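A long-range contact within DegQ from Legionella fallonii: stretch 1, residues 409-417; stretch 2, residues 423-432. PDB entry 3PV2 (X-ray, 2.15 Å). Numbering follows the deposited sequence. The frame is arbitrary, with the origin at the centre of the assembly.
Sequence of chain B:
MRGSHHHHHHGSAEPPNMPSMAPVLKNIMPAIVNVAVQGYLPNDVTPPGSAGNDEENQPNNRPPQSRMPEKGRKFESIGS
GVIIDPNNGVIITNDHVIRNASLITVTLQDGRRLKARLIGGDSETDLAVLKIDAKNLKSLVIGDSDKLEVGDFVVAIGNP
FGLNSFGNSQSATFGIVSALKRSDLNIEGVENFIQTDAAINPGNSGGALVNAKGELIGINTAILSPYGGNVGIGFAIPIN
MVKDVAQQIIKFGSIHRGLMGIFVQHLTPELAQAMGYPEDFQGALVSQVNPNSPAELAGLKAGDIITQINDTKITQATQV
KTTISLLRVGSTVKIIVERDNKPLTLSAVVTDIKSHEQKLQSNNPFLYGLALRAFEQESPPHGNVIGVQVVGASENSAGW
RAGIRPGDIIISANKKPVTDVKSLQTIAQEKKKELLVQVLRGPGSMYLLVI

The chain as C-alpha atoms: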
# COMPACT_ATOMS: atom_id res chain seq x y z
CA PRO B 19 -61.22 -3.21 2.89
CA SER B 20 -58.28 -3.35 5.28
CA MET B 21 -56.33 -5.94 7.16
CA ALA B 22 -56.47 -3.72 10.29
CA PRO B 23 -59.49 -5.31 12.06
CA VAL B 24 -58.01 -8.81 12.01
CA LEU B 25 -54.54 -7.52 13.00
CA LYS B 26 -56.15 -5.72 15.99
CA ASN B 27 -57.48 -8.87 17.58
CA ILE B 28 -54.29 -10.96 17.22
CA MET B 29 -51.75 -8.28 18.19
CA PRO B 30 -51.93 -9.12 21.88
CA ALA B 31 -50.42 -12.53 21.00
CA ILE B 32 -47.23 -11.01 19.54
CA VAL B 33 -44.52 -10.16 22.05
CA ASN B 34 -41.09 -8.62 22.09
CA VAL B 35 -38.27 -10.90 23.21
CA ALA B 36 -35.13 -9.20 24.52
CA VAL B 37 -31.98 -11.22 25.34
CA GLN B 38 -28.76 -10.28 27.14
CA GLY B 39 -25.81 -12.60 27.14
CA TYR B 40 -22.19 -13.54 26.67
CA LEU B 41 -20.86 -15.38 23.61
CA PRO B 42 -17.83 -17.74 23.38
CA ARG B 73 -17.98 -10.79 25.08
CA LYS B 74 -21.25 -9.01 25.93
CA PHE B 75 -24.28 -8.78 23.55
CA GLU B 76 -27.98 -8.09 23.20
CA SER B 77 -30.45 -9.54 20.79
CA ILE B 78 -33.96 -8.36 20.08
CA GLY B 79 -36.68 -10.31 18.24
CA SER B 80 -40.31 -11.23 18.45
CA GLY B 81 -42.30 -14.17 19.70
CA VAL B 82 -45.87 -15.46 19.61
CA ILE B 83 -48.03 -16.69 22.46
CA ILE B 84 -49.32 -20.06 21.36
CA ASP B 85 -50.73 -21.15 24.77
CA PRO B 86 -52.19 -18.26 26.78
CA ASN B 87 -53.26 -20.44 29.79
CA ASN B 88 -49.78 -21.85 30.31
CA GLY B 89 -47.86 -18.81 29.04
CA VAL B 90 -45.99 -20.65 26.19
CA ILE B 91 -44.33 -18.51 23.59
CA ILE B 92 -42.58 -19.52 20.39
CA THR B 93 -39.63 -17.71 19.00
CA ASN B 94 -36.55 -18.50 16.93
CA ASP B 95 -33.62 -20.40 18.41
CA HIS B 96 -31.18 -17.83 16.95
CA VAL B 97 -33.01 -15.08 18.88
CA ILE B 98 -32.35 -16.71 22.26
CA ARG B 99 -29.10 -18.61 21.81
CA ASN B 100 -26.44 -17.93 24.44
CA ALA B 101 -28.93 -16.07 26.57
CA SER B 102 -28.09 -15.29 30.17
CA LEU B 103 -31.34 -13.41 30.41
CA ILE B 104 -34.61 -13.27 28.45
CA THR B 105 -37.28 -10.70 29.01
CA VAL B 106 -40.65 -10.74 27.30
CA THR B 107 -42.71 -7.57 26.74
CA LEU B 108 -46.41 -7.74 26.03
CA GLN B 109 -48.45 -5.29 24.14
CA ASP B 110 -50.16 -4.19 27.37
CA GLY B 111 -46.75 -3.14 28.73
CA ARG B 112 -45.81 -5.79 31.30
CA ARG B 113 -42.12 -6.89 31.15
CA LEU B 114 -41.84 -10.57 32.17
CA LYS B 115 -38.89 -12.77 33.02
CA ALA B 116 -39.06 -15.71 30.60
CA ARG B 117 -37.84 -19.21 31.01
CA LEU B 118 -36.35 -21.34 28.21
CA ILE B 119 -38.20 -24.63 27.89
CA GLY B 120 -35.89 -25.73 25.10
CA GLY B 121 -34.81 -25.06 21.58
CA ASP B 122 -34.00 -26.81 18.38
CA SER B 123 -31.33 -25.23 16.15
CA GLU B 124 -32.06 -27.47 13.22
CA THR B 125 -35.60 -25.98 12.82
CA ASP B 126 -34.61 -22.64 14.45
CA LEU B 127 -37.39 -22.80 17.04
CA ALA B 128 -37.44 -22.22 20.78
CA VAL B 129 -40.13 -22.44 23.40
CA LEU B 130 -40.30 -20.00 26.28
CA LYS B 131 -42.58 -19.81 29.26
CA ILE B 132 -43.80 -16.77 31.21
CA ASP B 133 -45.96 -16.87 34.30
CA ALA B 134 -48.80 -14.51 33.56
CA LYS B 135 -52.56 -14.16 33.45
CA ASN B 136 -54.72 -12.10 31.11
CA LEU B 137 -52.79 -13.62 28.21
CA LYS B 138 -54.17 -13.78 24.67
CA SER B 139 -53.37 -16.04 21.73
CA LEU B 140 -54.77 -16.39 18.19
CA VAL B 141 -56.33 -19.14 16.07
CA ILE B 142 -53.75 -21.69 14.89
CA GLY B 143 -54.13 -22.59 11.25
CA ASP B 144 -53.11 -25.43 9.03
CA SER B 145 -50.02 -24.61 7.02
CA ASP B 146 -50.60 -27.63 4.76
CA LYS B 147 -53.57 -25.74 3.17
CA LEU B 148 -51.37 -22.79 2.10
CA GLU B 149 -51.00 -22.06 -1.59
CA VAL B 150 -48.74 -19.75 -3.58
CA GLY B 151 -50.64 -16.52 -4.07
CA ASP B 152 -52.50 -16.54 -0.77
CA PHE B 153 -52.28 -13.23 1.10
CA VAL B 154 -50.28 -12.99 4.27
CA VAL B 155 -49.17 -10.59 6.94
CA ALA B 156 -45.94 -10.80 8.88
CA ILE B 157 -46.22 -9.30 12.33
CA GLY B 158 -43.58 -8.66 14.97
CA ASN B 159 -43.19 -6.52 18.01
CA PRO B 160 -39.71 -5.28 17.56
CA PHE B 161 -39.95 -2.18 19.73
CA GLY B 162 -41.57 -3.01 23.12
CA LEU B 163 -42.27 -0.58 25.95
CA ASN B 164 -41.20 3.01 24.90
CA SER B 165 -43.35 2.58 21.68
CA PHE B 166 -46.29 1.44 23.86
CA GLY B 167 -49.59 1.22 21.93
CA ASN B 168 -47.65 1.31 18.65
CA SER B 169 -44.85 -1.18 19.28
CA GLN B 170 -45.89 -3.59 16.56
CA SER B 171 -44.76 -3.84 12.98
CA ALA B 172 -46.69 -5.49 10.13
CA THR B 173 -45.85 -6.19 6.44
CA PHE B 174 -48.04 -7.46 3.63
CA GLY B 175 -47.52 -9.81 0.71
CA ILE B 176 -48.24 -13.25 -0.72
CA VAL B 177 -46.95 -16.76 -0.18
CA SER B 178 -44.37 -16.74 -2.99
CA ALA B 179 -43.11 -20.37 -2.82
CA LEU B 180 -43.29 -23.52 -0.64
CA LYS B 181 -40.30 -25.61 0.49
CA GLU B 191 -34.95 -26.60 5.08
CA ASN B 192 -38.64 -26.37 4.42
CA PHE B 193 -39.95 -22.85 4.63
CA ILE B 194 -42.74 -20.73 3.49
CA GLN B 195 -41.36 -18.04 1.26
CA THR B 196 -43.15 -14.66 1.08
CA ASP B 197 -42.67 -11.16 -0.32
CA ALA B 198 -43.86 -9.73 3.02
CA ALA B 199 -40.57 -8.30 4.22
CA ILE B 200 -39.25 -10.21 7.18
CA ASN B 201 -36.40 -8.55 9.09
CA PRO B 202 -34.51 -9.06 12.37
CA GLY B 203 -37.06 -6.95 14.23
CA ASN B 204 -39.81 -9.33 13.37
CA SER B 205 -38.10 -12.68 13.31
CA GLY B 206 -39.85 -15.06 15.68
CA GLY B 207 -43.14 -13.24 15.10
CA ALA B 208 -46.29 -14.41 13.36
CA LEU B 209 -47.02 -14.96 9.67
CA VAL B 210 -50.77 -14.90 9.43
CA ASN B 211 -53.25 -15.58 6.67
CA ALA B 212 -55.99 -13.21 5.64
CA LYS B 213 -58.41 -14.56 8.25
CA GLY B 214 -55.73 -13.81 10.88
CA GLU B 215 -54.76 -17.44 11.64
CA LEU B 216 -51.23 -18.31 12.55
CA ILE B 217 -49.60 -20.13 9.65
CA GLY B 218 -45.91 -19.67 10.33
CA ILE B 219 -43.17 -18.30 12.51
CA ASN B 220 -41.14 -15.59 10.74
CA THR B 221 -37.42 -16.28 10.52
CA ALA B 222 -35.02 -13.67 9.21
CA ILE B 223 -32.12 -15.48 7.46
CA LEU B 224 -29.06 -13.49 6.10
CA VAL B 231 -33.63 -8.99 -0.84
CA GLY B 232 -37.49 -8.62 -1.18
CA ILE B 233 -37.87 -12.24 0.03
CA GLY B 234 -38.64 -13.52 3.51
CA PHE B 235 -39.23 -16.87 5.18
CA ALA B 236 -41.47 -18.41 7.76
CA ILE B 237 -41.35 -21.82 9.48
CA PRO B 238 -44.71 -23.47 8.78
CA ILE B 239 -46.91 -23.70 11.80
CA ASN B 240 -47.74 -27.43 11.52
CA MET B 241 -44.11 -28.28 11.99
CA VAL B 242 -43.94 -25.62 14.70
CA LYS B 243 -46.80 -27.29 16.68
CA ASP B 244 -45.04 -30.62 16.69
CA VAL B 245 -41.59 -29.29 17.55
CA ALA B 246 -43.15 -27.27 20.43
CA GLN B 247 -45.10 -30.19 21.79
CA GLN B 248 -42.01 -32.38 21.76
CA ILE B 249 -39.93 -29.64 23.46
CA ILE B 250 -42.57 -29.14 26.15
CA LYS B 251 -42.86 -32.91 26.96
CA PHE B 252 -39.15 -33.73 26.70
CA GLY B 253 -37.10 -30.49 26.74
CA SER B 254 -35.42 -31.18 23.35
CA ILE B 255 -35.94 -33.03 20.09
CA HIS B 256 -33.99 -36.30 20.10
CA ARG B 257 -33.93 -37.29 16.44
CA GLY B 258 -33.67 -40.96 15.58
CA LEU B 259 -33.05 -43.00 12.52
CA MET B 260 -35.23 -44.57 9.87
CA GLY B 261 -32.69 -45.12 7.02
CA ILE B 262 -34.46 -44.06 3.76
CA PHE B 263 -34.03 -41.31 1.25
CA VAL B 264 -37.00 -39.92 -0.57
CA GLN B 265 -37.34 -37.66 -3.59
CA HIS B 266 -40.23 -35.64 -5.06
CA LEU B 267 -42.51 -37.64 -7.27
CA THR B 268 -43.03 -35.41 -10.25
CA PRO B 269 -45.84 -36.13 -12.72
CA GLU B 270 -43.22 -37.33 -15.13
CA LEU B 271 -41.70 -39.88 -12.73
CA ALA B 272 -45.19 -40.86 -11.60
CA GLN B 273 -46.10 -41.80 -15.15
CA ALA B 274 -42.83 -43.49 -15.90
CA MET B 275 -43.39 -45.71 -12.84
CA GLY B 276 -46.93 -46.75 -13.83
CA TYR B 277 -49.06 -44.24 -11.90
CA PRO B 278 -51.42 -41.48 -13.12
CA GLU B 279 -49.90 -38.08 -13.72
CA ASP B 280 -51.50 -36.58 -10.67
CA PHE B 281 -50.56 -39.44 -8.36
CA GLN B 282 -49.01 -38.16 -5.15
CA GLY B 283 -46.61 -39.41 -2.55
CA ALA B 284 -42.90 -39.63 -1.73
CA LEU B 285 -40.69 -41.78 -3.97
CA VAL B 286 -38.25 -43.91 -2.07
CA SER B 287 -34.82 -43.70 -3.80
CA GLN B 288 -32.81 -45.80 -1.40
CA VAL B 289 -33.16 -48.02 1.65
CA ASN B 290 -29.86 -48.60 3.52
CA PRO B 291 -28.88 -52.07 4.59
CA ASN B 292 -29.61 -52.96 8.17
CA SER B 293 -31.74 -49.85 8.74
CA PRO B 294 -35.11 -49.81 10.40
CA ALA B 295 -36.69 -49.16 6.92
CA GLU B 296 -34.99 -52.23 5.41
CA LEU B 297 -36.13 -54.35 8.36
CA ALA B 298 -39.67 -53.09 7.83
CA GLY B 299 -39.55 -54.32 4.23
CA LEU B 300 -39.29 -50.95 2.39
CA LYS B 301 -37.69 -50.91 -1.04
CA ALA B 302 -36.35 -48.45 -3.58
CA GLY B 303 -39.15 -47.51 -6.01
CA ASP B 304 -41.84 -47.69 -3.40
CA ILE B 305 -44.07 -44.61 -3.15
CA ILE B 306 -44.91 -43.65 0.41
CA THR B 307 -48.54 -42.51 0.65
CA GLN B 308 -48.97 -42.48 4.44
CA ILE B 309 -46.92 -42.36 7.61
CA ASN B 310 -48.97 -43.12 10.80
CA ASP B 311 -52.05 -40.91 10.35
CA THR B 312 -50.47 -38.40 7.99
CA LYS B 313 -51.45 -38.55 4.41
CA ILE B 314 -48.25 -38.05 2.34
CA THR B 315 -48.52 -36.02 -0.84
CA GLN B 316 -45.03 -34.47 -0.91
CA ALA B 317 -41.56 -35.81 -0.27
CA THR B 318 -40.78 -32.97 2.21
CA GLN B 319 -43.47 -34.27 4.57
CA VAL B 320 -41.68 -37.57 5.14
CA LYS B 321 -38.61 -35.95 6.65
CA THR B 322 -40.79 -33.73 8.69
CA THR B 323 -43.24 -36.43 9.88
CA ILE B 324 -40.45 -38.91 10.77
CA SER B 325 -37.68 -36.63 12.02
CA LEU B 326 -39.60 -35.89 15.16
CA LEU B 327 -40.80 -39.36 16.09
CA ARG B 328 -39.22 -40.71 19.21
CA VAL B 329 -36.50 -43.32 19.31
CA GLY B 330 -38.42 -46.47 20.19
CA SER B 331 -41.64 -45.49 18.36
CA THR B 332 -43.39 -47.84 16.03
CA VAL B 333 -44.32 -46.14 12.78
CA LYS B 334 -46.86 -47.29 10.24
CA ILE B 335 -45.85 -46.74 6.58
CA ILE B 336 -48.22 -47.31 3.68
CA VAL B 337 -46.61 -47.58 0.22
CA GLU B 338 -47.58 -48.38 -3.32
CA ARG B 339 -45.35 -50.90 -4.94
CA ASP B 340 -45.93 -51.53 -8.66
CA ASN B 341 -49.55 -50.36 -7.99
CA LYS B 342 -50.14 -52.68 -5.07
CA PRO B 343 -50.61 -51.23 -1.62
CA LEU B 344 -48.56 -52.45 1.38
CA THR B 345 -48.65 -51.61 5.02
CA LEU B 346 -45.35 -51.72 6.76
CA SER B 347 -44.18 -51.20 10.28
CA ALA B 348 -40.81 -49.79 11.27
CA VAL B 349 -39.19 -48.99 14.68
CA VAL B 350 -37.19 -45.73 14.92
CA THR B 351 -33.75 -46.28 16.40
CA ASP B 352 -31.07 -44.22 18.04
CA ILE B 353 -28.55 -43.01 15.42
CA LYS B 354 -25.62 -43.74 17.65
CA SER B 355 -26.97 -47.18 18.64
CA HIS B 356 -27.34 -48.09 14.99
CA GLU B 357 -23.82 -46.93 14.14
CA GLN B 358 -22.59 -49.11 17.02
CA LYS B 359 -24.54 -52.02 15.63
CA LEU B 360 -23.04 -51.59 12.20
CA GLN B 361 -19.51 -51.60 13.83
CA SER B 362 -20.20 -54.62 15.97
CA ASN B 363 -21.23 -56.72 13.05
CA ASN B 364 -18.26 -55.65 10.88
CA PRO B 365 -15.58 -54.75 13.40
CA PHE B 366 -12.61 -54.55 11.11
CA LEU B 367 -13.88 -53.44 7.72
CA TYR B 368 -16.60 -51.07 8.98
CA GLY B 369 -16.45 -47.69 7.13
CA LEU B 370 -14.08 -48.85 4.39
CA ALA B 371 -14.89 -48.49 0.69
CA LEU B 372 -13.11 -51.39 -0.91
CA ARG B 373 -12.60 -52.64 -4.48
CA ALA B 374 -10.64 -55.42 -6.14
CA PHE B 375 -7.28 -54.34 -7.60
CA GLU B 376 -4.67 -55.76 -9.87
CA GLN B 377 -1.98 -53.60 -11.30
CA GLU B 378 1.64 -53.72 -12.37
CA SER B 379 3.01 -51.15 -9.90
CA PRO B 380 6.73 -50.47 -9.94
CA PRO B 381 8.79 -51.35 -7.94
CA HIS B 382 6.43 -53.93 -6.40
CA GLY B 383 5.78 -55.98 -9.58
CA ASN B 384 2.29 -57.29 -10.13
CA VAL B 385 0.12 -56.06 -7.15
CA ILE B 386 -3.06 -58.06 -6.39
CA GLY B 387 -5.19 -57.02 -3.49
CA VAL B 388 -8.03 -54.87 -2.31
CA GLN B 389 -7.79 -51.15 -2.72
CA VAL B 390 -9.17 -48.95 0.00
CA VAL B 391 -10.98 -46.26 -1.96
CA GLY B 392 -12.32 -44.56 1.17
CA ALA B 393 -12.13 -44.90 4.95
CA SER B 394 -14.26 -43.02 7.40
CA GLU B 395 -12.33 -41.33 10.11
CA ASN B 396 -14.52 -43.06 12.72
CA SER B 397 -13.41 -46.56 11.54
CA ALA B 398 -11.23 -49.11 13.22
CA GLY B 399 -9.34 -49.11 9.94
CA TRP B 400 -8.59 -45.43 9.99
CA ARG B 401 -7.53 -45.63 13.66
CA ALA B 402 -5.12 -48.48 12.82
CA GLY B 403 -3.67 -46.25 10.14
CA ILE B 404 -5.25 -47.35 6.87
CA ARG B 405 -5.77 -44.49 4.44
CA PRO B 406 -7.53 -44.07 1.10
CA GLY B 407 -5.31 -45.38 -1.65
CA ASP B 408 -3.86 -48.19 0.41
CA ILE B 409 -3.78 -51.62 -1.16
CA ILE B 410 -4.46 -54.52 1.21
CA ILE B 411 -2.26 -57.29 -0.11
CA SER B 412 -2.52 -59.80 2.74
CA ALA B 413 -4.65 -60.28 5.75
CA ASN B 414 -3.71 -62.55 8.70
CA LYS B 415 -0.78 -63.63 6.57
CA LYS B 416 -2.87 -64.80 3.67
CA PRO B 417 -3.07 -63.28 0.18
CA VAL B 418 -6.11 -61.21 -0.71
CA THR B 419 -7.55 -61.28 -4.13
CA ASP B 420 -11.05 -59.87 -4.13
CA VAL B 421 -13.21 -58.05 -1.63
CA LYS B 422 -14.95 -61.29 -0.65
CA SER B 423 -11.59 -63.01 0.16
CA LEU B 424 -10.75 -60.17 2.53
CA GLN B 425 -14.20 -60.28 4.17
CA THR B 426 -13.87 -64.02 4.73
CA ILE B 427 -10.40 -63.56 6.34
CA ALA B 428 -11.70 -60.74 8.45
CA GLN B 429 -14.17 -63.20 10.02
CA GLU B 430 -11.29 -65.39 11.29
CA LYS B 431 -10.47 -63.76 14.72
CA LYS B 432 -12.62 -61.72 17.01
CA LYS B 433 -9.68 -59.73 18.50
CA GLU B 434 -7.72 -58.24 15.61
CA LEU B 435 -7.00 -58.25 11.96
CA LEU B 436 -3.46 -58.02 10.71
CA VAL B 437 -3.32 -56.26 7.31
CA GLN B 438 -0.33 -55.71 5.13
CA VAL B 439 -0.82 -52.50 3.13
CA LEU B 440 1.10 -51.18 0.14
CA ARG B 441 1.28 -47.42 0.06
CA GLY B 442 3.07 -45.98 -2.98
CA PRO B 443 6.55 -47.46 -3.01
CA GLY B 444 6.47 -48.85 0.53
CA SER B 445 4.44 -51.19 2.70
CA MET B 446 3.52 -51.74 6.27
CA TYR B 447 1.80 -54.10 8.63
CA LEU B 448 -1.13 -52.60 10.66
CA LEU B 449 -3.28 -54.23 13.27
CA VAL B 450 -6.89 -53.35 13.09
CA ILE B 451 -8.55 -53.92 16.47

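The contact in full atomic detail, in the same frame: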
# COMPACT_ATOMS: atom_id res chain seq x y z
N ILE B 409 -3.40 -50.35 -0.66
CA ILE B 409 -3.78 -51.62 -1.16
C ILE B 409 -3.53 -52.67 -0.10
O ILE B 409 -2.39 -52.86 0.33
CB ILE B 409 -3.01 -52.05 -2.45
CG1 ILE B 409 -2.97 -50.95 -3.53
CG2 ILE B 409 -3.62 -53.34 -3.01
CD1 ILE B 409 -4.24 -50.34 -3.84
N ILE B 410 -4.59 -53.38 0.32
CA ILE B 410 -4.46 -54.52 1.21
C ILE B 410 -4.05 -55.76 0.42
O ILE B 410 -4.80 -56.26 -0.43
CB ILE B 410 -5.71 -54.80 1.94
CG1 ILE B 410 -6.05 -53.60 2.81
CG2 ILE B 410 -5.57 -56.03 2.90
CD1 ILE B 410 -7.57 -53.64 3.31
N ILE B 411 -2.82 -56.17 0.65
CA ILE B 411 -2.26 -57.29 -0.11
C ILE B 411 -2.17 -58.61 0.66
O ILE B 411 -2.01 -59.64 0.03
CB ILE B 411 -0.90 -56.96 -0.71
CG1 ILE B 411 0.11 -56.68 0.38
CG2 ILE B 411 -1.00 -55.76 -1.64
CD1 ILE B 411 1.62 -56.80 -0.25
N SER B 412 -2.40 -58.60 1.98
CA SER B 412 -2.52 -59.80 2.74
C SER B 412 -3.23 -59.47 4.00
O SER B 412 -3.31 -58.31 4.44
CB SER B 412 -1.11 -60.40 2.99
OG SER B 412 -0.44 -59.78 4.13
N ALA B 413 -3.91 -60.46 4.53
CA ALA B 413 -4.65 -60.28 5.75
C ALA B 413 -4.45 -61.58 6.56
O ALA B 413 -4.60 -62.68 6.03
CB ALA B 413 -6.15 -60.03 5.49
N ASN B 414 -4.13 -61.42 7.83
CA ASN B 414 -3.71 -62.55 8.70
C ASN B 414 -2.80 -63.50 7.97
O ASN B 414 -2.99 -64.70 8.01
CB ASN B 414 -4.91 -63.30 9.23
CG ASN B 414 -5.82 -62.41 10.15
OD1 ASN B 414 -5.35 -61.40 10.69
ND2 ASN B 414 -7.10 -62.78 10.30
N LYS B 415 -1.82 -62.92 7.27
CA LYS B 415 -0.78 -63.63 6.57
C LYS B 415 -1.27 -64.40 5.40
O LYS B 415 -0.59 -65.30 4.97
CB LYS B 415 -0.03 -64.64 7.47
CG LYS B 415 0.26 -64.19 8.83
CD LYS B 415 1.01 -62.91 8.77
CE LYS B 415 2.51 -63.06 8.71
NZ LYS B 415 3.06 -61.80 8.12
N LYS B 416 -2.42 -64.10 4.86
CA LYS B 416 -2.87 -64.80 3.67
C LYS B 416 -3.06 -63.77 2.57
O LYS B 416 -3.51 -62.64 2.87
CB LYS B 416 -4.20 -65.49 3.98
CG LYS B 416 -4.12 -66.67 4.96
CD LYS B 416 -5.57 -67.09 5.50
CE LYS B 416 -5.47 -67.65 6.96
NZ LYS B 416 -5.23 -66.64 8.07
N PRO B 417 -2.80 -64.15 1.31
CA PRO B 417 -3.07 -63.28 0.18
C PRO B 417 -4.53 -62.96 0.07
O PRO B 417 -5.37 -63.75 0.39
CB PRO B 417 -2.58 -64.06 -1.06
CG PRO B 417 -2.68 -65.52 -0.63
CD PRO B 417 -2.40 -65.51 0.90
N SER B 423 -12.63 -62.23 -0.51
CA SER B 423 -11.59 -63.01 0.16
C SER B 423 -11.18 -62.28 1.43
O SER B 423 -10.92 -62.91 2.45
CB SER B 423 -10.29 -63.24 -0.69
OG SER B 423 -9.70 -62.01 -1.22
N LEU B 424 -11.07 -60.95 1.35
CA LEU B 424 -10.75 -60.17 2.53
C LEU B 424 -11.83 -60.24 3.63
O LEU B 424 -11.53 -60.29 4.83
CB LEU B 424 -10.57 -58.73 2.11
CG LEU B 424 -10.24 -57.82 3.28
CD1 LEU B 424 -8.91 -58.19 4.06
CD2 LEU B 424 -10.28 -56.30 2.81
N GLN B 425 -13.10 -60.19 3.22
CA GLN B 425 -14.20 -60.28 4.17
C GLN B 425 -14.23 -61.65 4.85
O GLN B 425 -14.50 -61.77 6.02
CB GLN B 425 -15.55 -60.05 3.46
CG GLN B 425 -15.82 -58.57 3.15
CD GLN B 425 -16.95 -58.32 2.10
OE1 GLN B 425 -17.25 -59.17 1.26
NE2 GLN B 425 -17.48 -57.11 2.11
N THR B 426 -13.88 -62.70 4.14
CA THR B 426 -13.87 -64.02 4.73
C THR B 426 -12.72 -64.05 5.77
O THR B 426 -12.93 -64.48 6.88
CB THR B 426 -13.63 -65.07 3.60
OG1 THR B 426 -14.72 -65.04 2.68
CG2 THR B 426 -13.49 -66.51 4.13
N ILE B 427 -11.53 -63.58 5.40
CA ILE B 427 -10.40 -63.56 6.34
C ILE B 427 -10.69 -62.74 7.54
O ILE B 427 -10.47 -63.21 8.64
CB ILE B 427 -9.10 -63.12 5.67
CG1 ILE B 427 -8.70 -64.19 4.67
CG2 ILE B 427 -7.97 -62.94 6.67
CD1 ILE B 427 -7.61 -63.72 3.55
N ALA B 428 -11.36 -61.61 7.36
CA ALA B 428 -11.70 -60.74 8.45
C ALA B 428 -12.64 -61.44 9.42
O ALA B 428 -12.66 -61.07 10.57
CB ALA B 428 -12.36 -59.45 7.93
N GLN B 429 -13.36 -62.48 9.03
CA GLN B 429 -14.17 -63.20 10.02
C GLN B 429 -13.40 -64.29 10.77
O GLN B 429 -13.99 -64.95 11.58
CB GLN B 429 -15.40 -63.87 9.43
CG GLN B 429 -15.97 -63.14 8.28
CD GLN B 429 -17.46 -63.14 8.24
OE1 GLN B 429 -18.07 -63.73 7.32
NE2 GLN B 429 -18.07 -62.45 9.22
N GLU B 430 -12.10 -64.44 10.53
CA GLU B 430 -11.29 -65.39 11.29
C GLU B 430 -11.19 -65.11 12.80
O GLU B 430 -11.48 -66.04 13.62
CB GLU B 430 -9.89 -65.50 10.71
CG GLU B 430 -9.84 -66.24 9.33
CD GLU B 430 -8.44 -66.17 8.71
OE1 GLU B 430 -7.51 -65.61 9.39
OE2 GLU B 430 -8.28 -66.66 7.55
N LYS B 431 -10.72 -63.93 13.23
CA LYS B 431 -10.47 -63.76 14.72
C LYS B 431 -11.41 -62.70 15.18
O LYS B 431 -11.77 -61.77 14.40
CB LYS B 431 -9.03 -63.34 15.16
CG LYS B 431 -7.85 -64.04 14.48
CD LYS B 431 -6.49 -63.36 14.86
CE LYS B 431 -5.47 -63.36 13.65
NZ LYS B 431 -4.64 -62.06 13.43
N LYS B 432 -11.85 -62.82 16.40
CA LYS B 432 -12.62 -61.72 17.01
C LYS B 432 -11.70 -60.54 17.47
O LYS B 432 -12.17 -59.41 17.57
CB LYS B 432 -13.45 -62.26 18.18
CG LYS B 432 -14.81 -62.92 17.72
CD LYS B 432 -15.91 -61.86 17.39
CE LYS B 432 -17.36 -62.35 17.64
NZ LYS B 432 -17.92 -63.18 16.53
O HOH W 1 -9.18 -61.67 12.03

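Stretch 1 runs as a strand from Ile 409 to Ala 413, reverses through a type I' turn and resumes as a short strand at Lys 416; stretch 2 is the end of a helix and the loop that follows it. The axes of strand 409-413 and helix 423-428 approach to 9.2 Å, with 33° between their N-to-C directions, and together the two stretches bury 449 Å². An apolar layer lies along the strand and helix, and a polar network joins the turn to the loop.

Ile 409 is out of reach of stretch 2 and makes no contact. Ile 410 opens the apolar layer: its CA-to-CB bond points toward the helix, and with chi1 m and chi2 t Ile 410 CD1 lies 3.8 Å from Leu 424 CD2. The CA-to-CB bond of Leu 424 points sideways, but its t, p rotamer brings the end of the side chain nearer to the strand. Ile 411 is out of reach and Ser 412 points away, so the next contact falls to Ala 413.

Here the backbones come closest in register, with Ala 413 CA 6.6 Å from Ile 427 CA. A methyl group suits so narrow a gap: Ala 413 CB packs 3.6 Å from Leu 424 CD1 and also 3.6 Å from Ile 427 CG2, thus touching residues three apart in the helix. The main chain joins in, Ala 413 O lying 3.4 Å from Ile 427 CG2. Ala 413 O is not left unpaired, because it accepts a hydrogen bond from Lys 416 N (2.9 Å), while Ala 413 N donates to Lys 416 O (2.8 Å); this pair closes the turn.

Asn 414, buried and with positive phi and psi (41/46), occupies a turn position that asparagine tolerates well. Its m rotamer points the amide at the loop, where both ends are used. Asn 414 ND2 donates to Glu 430 OE1 at 3.0 Å, with an N-H...acceptor angle of 156°, and to the oxygen of water 1 at 2.9 Å; the same water oxygen accepts from Lys 431 N at 3.0 Å, bridging side chain and backbone. Asn 414 OD1 accepts from Lys 431 NZ at 2.9 Å. One side chain thereby holds two consecutive loop residues. Lys 415, also at positive phi, takes no part.

The CA-to-CB bond of Lys 416 points toward stretch 2. Lys 416 NZ forms a salt bridge with Glu 430 OE1 at 2.8 Å and donates to Asn 414 O at 3.0 Å, so the ammonium ties the turn to itself as well as to the loop. Glu 430 OE1 consequently receives both Lys 416 NZ and Asn 414 ND2. Nearer the backbone, Lys 416 CB lies 3.9 Å from Ile 427 CD1, putting the aliphatic root of the lysine against the isoleucine.

The CA-to-CB bond of Pro 417 points away, and its contact is made by the main chain, with Pro 417 O 3.9 Å from Ile 427 CD1. Ile 427, with 82 Å² covered, is touched by Ala 413, Asn 414, Lys 416 and Pro 417.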